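Local coordinates for protein SAM dependent methyltransferase (Agrobacterium tumefaciens, PDB 2IGT) that binds S-adenosylmethionine and probably transfers its methyl group to an acceptor substrate, at residues 178-192 with 204-216. Numbering follows the deposited sequence.
Sequences VTHVDASKKAIGWAK and PIRWICEDAMKFI. With SAM (S-adenosylmethionine), chain D; ACY (acetic acid), chain F; ACY (acetic acid), chain G.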
loop_
_atom_site.group_PDB
_atom_site.type_symbol
_atom_site.label_atom_id
_atom_site.label_comp_id
_atom_site.label_asym_id
_atom_site.label_seq_id
_atom_site.Cartn_x
_atom_site.Cartn_y
_atom_site.Cartn_z
ATOM N N VAL A 178 -29.424 -8.007 13.786
ATOM C CA VAL A 178 -28.647 -7.747 12.565
ATOM C C VAL A 178 -27.193 -8.172 12.761
ATOM O O VAL A 178 -26.590 -7.911 13.816
ATOM C CB VAL A 178 -28.695 -6.247 12.173
ATOM C CG1 VAL A 178 -27.946 -5.992 10.807
ATOM C CG2 VAL A 178 -30.149 -5.795 12.065
ATOM N N THR A 179 -26.662 -8.879 11.768
ATOM C CA THR A 179 -25.227 -9.121 11.665
ATOM C C THR A 179 -24.730 -8.409 10.396
ATOM O O THR A 179 -25.209 -8.677 9.268
ATOM C CB THR A 179 -24.921 -10.632 11.649
ATOM O OG1 THR A 179 -25.388 -11.206 12.879
ATOM C CG2 THR A 179 -23.389 -10.897 11.477
ATOM N N HIS A 180 -23.813 -7.465 10.593
ATOM C CA HIS A 180 -23.290 -6.627 9.493
ATOM C C HIS A 180 -21.825 -7.018 9.224
ATOM O O HIS A 180 -20.977 -7.005 10.132
ATOM C CB HIS A 180 -23.445 -5.147 9.894
ATOM C CG HIS A 180 -22.839 -4.156 8.937
ATOM N ND1 HIS A 180 -21.477 -4.043 8.718
ATOM C CD2 HIS A 180 -23.414 -3.171 8.213
ATOM C CE1 HIS A 180 -21.248 -3.048 7.874
ATOM N NE2 HIS A 180 -22.409 -2.499 7.559
ATOM N N VAL A 181 -21.539 -7.411 7.984
ATOM C CA VAL A 181 -20.217 -7.922 7.642
ATOM C C VAL A 181 -19.560 -7.053 6.592
ATOM O O VAL A 181 -20.114 -6.872 5.500
ATOM C CB VAL A 181 -20.282 -9.388 7.113
ATOM C CG1 VAL A 181 -18.866 -9.957 6.916
ATOM C CG2 VAL A 181 -21.088 -10.284 8.084
ATOM N N ASP A 182 -18.375 -6.535 6.918
ATOM C CA ASP A 182 -17.576 -5.752 5.975
ATOM C C ASP A 182 -16.095 -5.954 6.309
ATOM O O ASP A 182 -15.731 -5.913 7.469
ATOM C CB ASP A 182 -17.938 -4.249 6.049
ATOM C CG ASP A 182 -17.505 -3.492 4.808
ATOM O OD1 ASP A 182 -16.288 -3.378 4.579
ATOM O OD2 ASP A 182 -18.376 -3.059 4.019
ATOM N N ALA A 183 -15.255 -6.173 5.291
ATOM C CA ALA A 183 -13.821 -6.396 5.487
ATOM C C ALA A 183 -13.065 -5.139 5.900
ATOM O O ALA A 183 -11.932 -5.234 6.377
ATOM C CB ALA A 183 -13.199 -6.945 4.218
ATOM N N SER A 184 -13.672 -3.971 5.679
ATOM C CA SER A 184 -12.990 -2.694 5.919
ATOM C C SER A 184 -13.283 -2.158 7.328
ATOM O O SER A 184 -14.413 -1.814 7.651
ATOM C CB SER A 184 -13.361 -1.657 4.846
ATOM O OG SER A 184 -12.942 -0.358 5.255
ATOM N N LYS A 185 -12.253 -2.057 8.164
ATOM C CA LYS A 185 -12.463 -1.515 9.507
ATOM C C LYS A 185 -12.920 -0.050 9.419
ATOM O O LYS A 185 -13.738 0.426 10.216
ATOM C CB LYS A 185 -11.194 -1.684 10.357
ATOM C CG LYS A 185 -11.322 -1.151 11.771
ATOM C CD LYS A 185 -10.084 -1.508 12.591
ATOM C CE LYS A 185 -9.743 -0.432 13.626
ATOM N NZ LYS A 185 -10.815 -0.226 14.643
ATOM N N LYS A 186 -12.402 0.669 8.434
ATOM C CA LYS A 186 -12.806 2.061 8.215
ATOM C C LYS A 186 -14.315 2.146 7.927
ATOM O O LYS A 186 -15.027 3.007 8.483
ATOM C CB LYS A 186 -12.015 2.664 7.050
ATOM C CG LYS A 186 -12.345 4.128 6.764
ATOM C CD LYS A 186 -11.256 4.815 5.883
ATOM C CE LYS A 186 -11.421 4.558 4.394
ATOM N NZ LYS A 186 -11.526 3.108 3.969
ATOM N N ALA A 187 -14.791 1.264 7.044
ATOM C CA ALA A 187 -16.219 1.205 6.719
ATOM C C ALA A 187 -17.063 0.837 7.941
ATOM O O ALA A 187 -18.148 1.410 8.139
ATOM C CB ALA A 187 -16.478 0.231 5.568
ATOM N N ILE A 188 -16.581 -0.114 8.734
ATOM C CA ILE A 188 -17.297 -0.516 9.963
ATOM C C ILE A 188 -17.415 0.716 10.859
ATOM O O ILE A 188 -18.464 0.962 11.438
ATOM C CB ILE A 188 -16.605 -1.678 10.727
ATOM C CG1 ILE A 188 -16.676 -3.014 9.949
ATOM C CG2 ILE A 188 -17.174 -1.830 12.149
ATOM C CD1 ILE A 188 -18.049 -3.596 9.799
ATOM N N GLY A 189 -16.323 1.479 10.974
ATOM C CA GLY A 189 -16.329 2.704 11.776
ATOM C C GLY A 189 -17.374 3.708 11.310
ATOM O O GLY A 189 -18.070 4.296 12.125
ATOM N N TRP A 190 -17.495 3.889 10.001
ATOM C CA TRP A 190 -18.523 4.757 9.416
ATOM C C TRP A 190 -19.935 4.275 9.742
ATOM O O TRP A 190 -20.807 5.075 10.075
ATOM C CB TRP A 190 -18.391 4.777 7.878
ATOM C CG TRP A 190 -17.159 5.431 7.365
ATOM C CD1 TRP A 190 -16.359 6.341 8.011
ATOM C CD2 TRP A 190 -16.609 5.271 6.049
ATOM N NE1 TRP A 190 -15.327 6.736 7.175
ATOM C CE2 TRP A 190 -15.460 6.087 5.971
ATOM C CE3 TRP A 190 -16.971 4.493 4.935
ATOM C CZ2 TRP A 190 -14.670 6.160 4.812
ATOM C CZ3 TRP A 190 -16.181 4.564 3.785
ATOM C CH2 TRP A 190 -15.042 5.390 3.744
ATOM N N ALA A 191 -20.159 2.968 9.612
ATOM C CA ALA A 191 -21.462 2.388 9.902
ATOM C C ALA A 191 -21.841 2.615 11.371
ATOM O O ALA A 191 -22.986 2.971 11.684
ATOM C CB ALA A 191 -21.474 0.894 9.534
ATOM N N LYS A 192 -20.877 2.406 12.265
ATOM C CA LYS A 192 -21.072 2.644 13.703
ATOM C C LYS A 192 -21.406 4.107 14.000
ATOM O O LYS A 192 -22.276 4.396 14.831
ATOM C CB LYS A 192 -19.825 2.211 14.488
ATOM C CG LYS A 192 -19.656 0.692 14.596
ATOM C CD LYS A 192 -18.373 0.353 15.349
ATOM C CE LYS A 192 -18.171 -1.139 15.474
ATOM N NZ LYS A 192 -16.880 -1.442 16.146
ATOM N N PRO A 204 -29.713 -4.610 18.657
ATOM C CA PRO A 204 -28.862 -5.797 18.415
ATOM C C PRO A 204 -28.252 -5.792 16.998
ATOM O O PRO A 204 -28.791 -6.406 16.055
ATOM C CB PRO A 204 -29.829 -6.974 18.635
ATOM C CG PRO A 204 -31.179 -6.400 18.271
ATOM C CD PRO A 204 -31.146 -4.971 18.741
ATOM N N ILE A 205 -27.150 -5.064 16.845
ATOM C CA ILE A 205 -26.362 -5.118 15.609
ATOM C C ILE A 205 -24.977 -5.656 15.961
ATOM O O ILE A 205 -24.273 -5.091 16.815
ATOM C CB ILE A 205 -26.229 -3.754 14.940
ATOM C CG1 ILE A 205 -27.616 -3.142 14.693
ATOM C CG2 ILE A 205 -25.413 -3.879 13.598
ATOM C CD1 ILE A 205 -27.552 -1.751 14.080
ATOM N N ARG A 206 -24.599 -6.757 15.329
ATOM C CA ARG A 206 -23.282 -7.343 15.520
ATOM C C ARG A 206 -22.377 -6.953 14.332
ATOM O O ARG A 206 -22.687 -7.270 13.172
ATOM C CB ARG A 206 -23.419 -8.867 15.697
ATOM C CG ARG A 206 -22.157 -9.669 15.443
ATOM C CD ARG A 206 -22.339 -11.131 15.853
ATOM N NE ARG A 206 -23.175 -11.858 14.892
ATOM C CZ ARG A 206 -23.168 -13.176 14.725
ATOM N NH1 ARG A 206 -22.385 -13.943 15.482
ATOM N NH2 ARG A 206 -23.961 -13.729 13.816
ATOM N N TRP A 207 -21.282 -6.245 14.630
ATOM C CA TRP A 207 -20.399 -5.672 13.602
ATOM C C TRP A 207 -19.256 -6.626 13.388
ATOM O O TRP A 207 -18.505 -6.913 14.333
ATOM C CB TRP A 207 -19.850 -4.297 14.038
ATOM C CG TRP A 207 -20.915 -3.266 14.294
ATOM C CD1 TRP A 207 -21.365 -2.845 15.519
ATOM C CD2 TRP A 207 -21.672 -2.537 13.315
ATOM N NE1 TRP A 207 -22.355 -1.903 15.360
ATOM C CE2 TRP A 207 -22.559 -1.689 14.020
ATOM C CE3 TRP A 207 -21.687 -2.515 11.915
ATOM C CZ2 TRP A 207 -23.465 -0.834 13.372
ATOM C CZ3 TRP A 207 -22.601 -1.672 11.267
ATOM C CH2 TRP A 207 -23.470 -0.833 12.001
ATOM N N ILE A 208 -19.141 -7.160 12.176
ATOM C CA ILE A 208 -18.173 -8.194 11.910
ATOM C C ILE A 208 -17.187 -7.642 10.869
ATOM O O ILE A 208 -17.591 -7.315 9.753
ATOM C CB ILE A 208 -18.847 -9.507 11.354
ATOM C CG1 ILE A 208 -19.836 -10.130 12.364
ATOM C CG2 ILE A 208 -17.788 -10.531 10.917
ATOM C CD1 ILE A 208 -19.228 -10.647 13.684
ATOM N N CYS A 209 -15.913 -7.536 11.244
ATOM C CA CYS A 209 -14.891 -7.066 10.313
ATOM C C CYS A 209 -14.110 -8.297 9.827
ATOM O O CYS A 209 -13.174 -8.764 10.477
ATOM C CB CYS A 209 -13.989 -6.026 10.974
ATOM S SG CYS A 209 -12.796 -5.294 9.807
ATOM N N GLU A 210 -14.552 -8.843 8.694
ATOM C CA GLU A 210 -14.029 -10.094 8.183
ATOM C C GLU A 210 -14.335 -10.154 6.701
ATOM O O GLU A 210 -15.232 -9.449 6.207
ATOM C CB GLU A 210 -14.634 -11.305 8.928
ATOM C CG GLU A 210 -13.963 -12.676 8.563
ATOM C CD GLU A 210 -14.298 -13.851 9.510
ATOM O OE1 GLU A 210 -15.396 -13.889 10.080
ATOM O OE2 GLU A 210 -13.449 -14.762 9.670
ATOM N N ASP A 211 -13.563 -10.959 5.985
ATOM C CA ASP A 211 -13.929 -11.363 4.622
ATOM C C ASP A 211 -15.360 -11.976 4.651
ATOM O O ASP A 211 -15.677 -12.775 5.535
ATOM C CB ASP A 211 -12.914 -12.370 4.076
ATOM C CG ASP A 211 -13.275 -12.832 2.668
ATOM O OD1 ASP A 211 -13.016 -12.058 1.718
ATOM O OD2 ASP A 211 -13.874 -13.935 2.520
ATOM N N ALA A 212 -16.222 -11.567 3.719
ATOM C CA ALA A 212 -17.625 -11.965 3.743
ATOM C C ALA A 212 -17.798 -13.466 3.533
ATOM O O ALA A 212 -18.588 -14.094 4.240
ATOM C CB ALA A 212 -18.440 -11.186 2.721
HETATM N N MSE A 213 -17.084 -14.030 2.568
HETATM C CA MSE A 213 -17.212 -15.467 2.305
HETATM C C MSE A 213 -16.626 -16.349 3.428
HETATM O O MSE A 213 -17.221 -17.381 3.769
HETATM C CB MSE A 213 -16.642 -15.868 0.922
HETATM C CG MSE A 213 -17.179 -17.276 0.472
HETATM SE SE MSE A 213 -17.251 -17.490 -1.419
HETATM C CE MSE A 213 -15.354 -17.262 -1.791
ATOM N N LYS A 214 -15.486 -15.935 4.010
ATOM C CA LYS A 214 -14.913 -16.636 5.151
ATOM C C LYS A 214 -15.919 -16.631 6.316
ATOM O O LYS A 214 -16.155 -17.668 6.950
ATOM C CB LYS A 214 -13.613 -15.982 5.591
ATOM C CG LYS A 214 -12.945 -16.653 6.815
ATOM C CD LYS A 214 -11.486 -16.148 7.007
ATOM C CE LYS A 214 -10.496 -16.859 6.067
ATOM N NZ LYS A 214 -9.158 -16.151 5.943
ATOM N N PHE A 215 -16.527 -15.474 6.564
ATOM C CA PHE A 215 -17.496 -15.381 7.644
ATOM C C PHE A 215 -18.659 -16.355 7.409
ATOM O O PHE A 215 -19.051 -17.100 8.321
ATOM C CB PHE A 215 -18.059 -13.969 7.826
ATOM C CG PHE A 215 -19.098 -13.900 8.922
ATOM C CD1 PHE A 215 -18.718 -14.057 10.262
ATOM C CD2 PHE A 215 -20.454 -13.758 8.620
ATOM C CE1 PHE A 215 -19.667 -14.009 11.286
ATOM C CE2 PHE A 215 -21.412 -13.720 9.644
ATOM C CZ PHE A 215 -21.017 -13.846 10.977
ATOM N N ILE A 216 -19.239 -16.337 6.209
ATOM C CA ILE A 216 -20.421 -17.193 5.992
ATOM C C ILE A 216 -20.085 -18.682 5.961
ATOM O O ILE A 216 -20.907 -19.501 6.394
ATOM C CB ILE A 216 -21.309 -16.790 4.775
ATOM C CG1 ILE A 216 -20.518 -16.876 3.457
ATOM C CG2 ILE A 216 -21.981 -15.406 5.009
ATOM C CD1 ILE A 216 -21.402 -16.767 2.214
HETATM N N SAM D . -21.276 -2.930 -3.804
HETATM C CA SAM D . -21.017 -1.511 -4.174
HETATM C C SAM D . -20.072 -1.473 -5.389
HETATM O O SAM D . -19.548 -2.497 -5.866
HETATM O OXT SAM D . -19.830 -0.391 -5.939
HETATM C CB SAM D . -20.461 -0.717 -2.970
HETATM C CG SAM D . -18.957 -0.883 -2.649
HETATM S SD SAM D . -18.508 -2.573 -2.097
HETATM C CE SAM D . -19.623 -3.689 -2.922
HETATM C "C5'" SAM D . -19.383 -2.618 -0.511
HETATM C "C4'" SAM D . -18.478 -2.993 0.649
HETATM O "O4'" SAM D . -17.831 -4.225 0.377
HETATM C "C3'" SAM D . -17.326 -2.021 0.930
HETATM O "O3'" SAM D . -17.604 -1.301 2.120
HETATM C "C2'" SAM D . -16.058 -2.879 1.065
HETATM O "O2'" SAM D . -15.276 -2.582 2.207
HETATM C "C1'" SAM D . -16.684 -4.279 1.198
HETATM N N9 SAM D . -15.857 -5.407 0.778
HETATM C C8 SAM D . -15.024 -5.515 -0.321
HETATM N N7 SAM D . -14.491 -6.752 -0.336
HETATM C C5 SAM D . -14.957 -7.447 0.739
HETATM C C6 SAM D . -14.706 -8.737 1.224
HETATM N N6 SAM D . -13.892 -9.562 0.585
HETATM N N1 SAM D . -15.373 -9.174 2.365
HETATM C C2 SAM D . -16.210 -8.315 3.033
HETATM N N3 SAM D . -16.440 -7.021 2.582
HETATM C C4 SAM D . -15.807 -6.597 1.450
HETATM C C ACY F . -9.767 -0.569 5.931
HETATM O O ACY F . -9.930 -0.061 7.055
HETATM O OXT ACY F . -10.346 -0.182 4.895
HETATM C CH3 ACY F . -8.830 -1.737 5.794
HETATM C C ACY G . -14.431 0.292 14.192
HETATM O O ACY G . -15.443 0.602 14.835
HETATM O OXT ACY G . -14.118 -0.897 13.965
HETATM C CH3 ACY G . -13.568 1.410 13.682
#
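Trp207 drives the edge of its six-membered ring into the face of His180, with CZ3 standing 3.4 Å from His180 CG and the two planes inclined at 59°. A broad indole suits this place because it also reaches the helix packed on this face of the sheet: Ala191 is small enough for its CB to come within 3.3 Å of Trp207 CZ3, while Lys192 runs past in the opposite direction, CG making a CH-pi contact over the five-membered ring and the extended chain carrying CE along the same face, near CD1. The backbones behind these side chains, strands 178-181 and 205-208, pair in parallel, joined by helix 185-198 in the beta-alpha-beta unit of a Rossmann-like methyltransferase. On the sheet face bearing Thr179 and Val181, Arg206, in the conformer given, lies alongside Thr179, and its NE (3.1 Å) and NH2 (3.0 Å) both donate to Thr179 OG1, which sits nearly in the guanidinium plane. The same chi1 (-61°) that offers OG1 to the arginine sets CG2 anti to the backbone N, against Ile208 CG1 and Phe215 CZ; the beta-branched Val181 puts CG2 3.6 Å from Phe215 CD2. Toward the cofactor, the carboxylate of Asp182 takes both ribose hydroxyls of S-adenosylmethionine, OD1 receiving O2' at 2.7 Å, and Asp211 OD1 accepts from adenine N6 while also pairing with Arg100 of the second subunit.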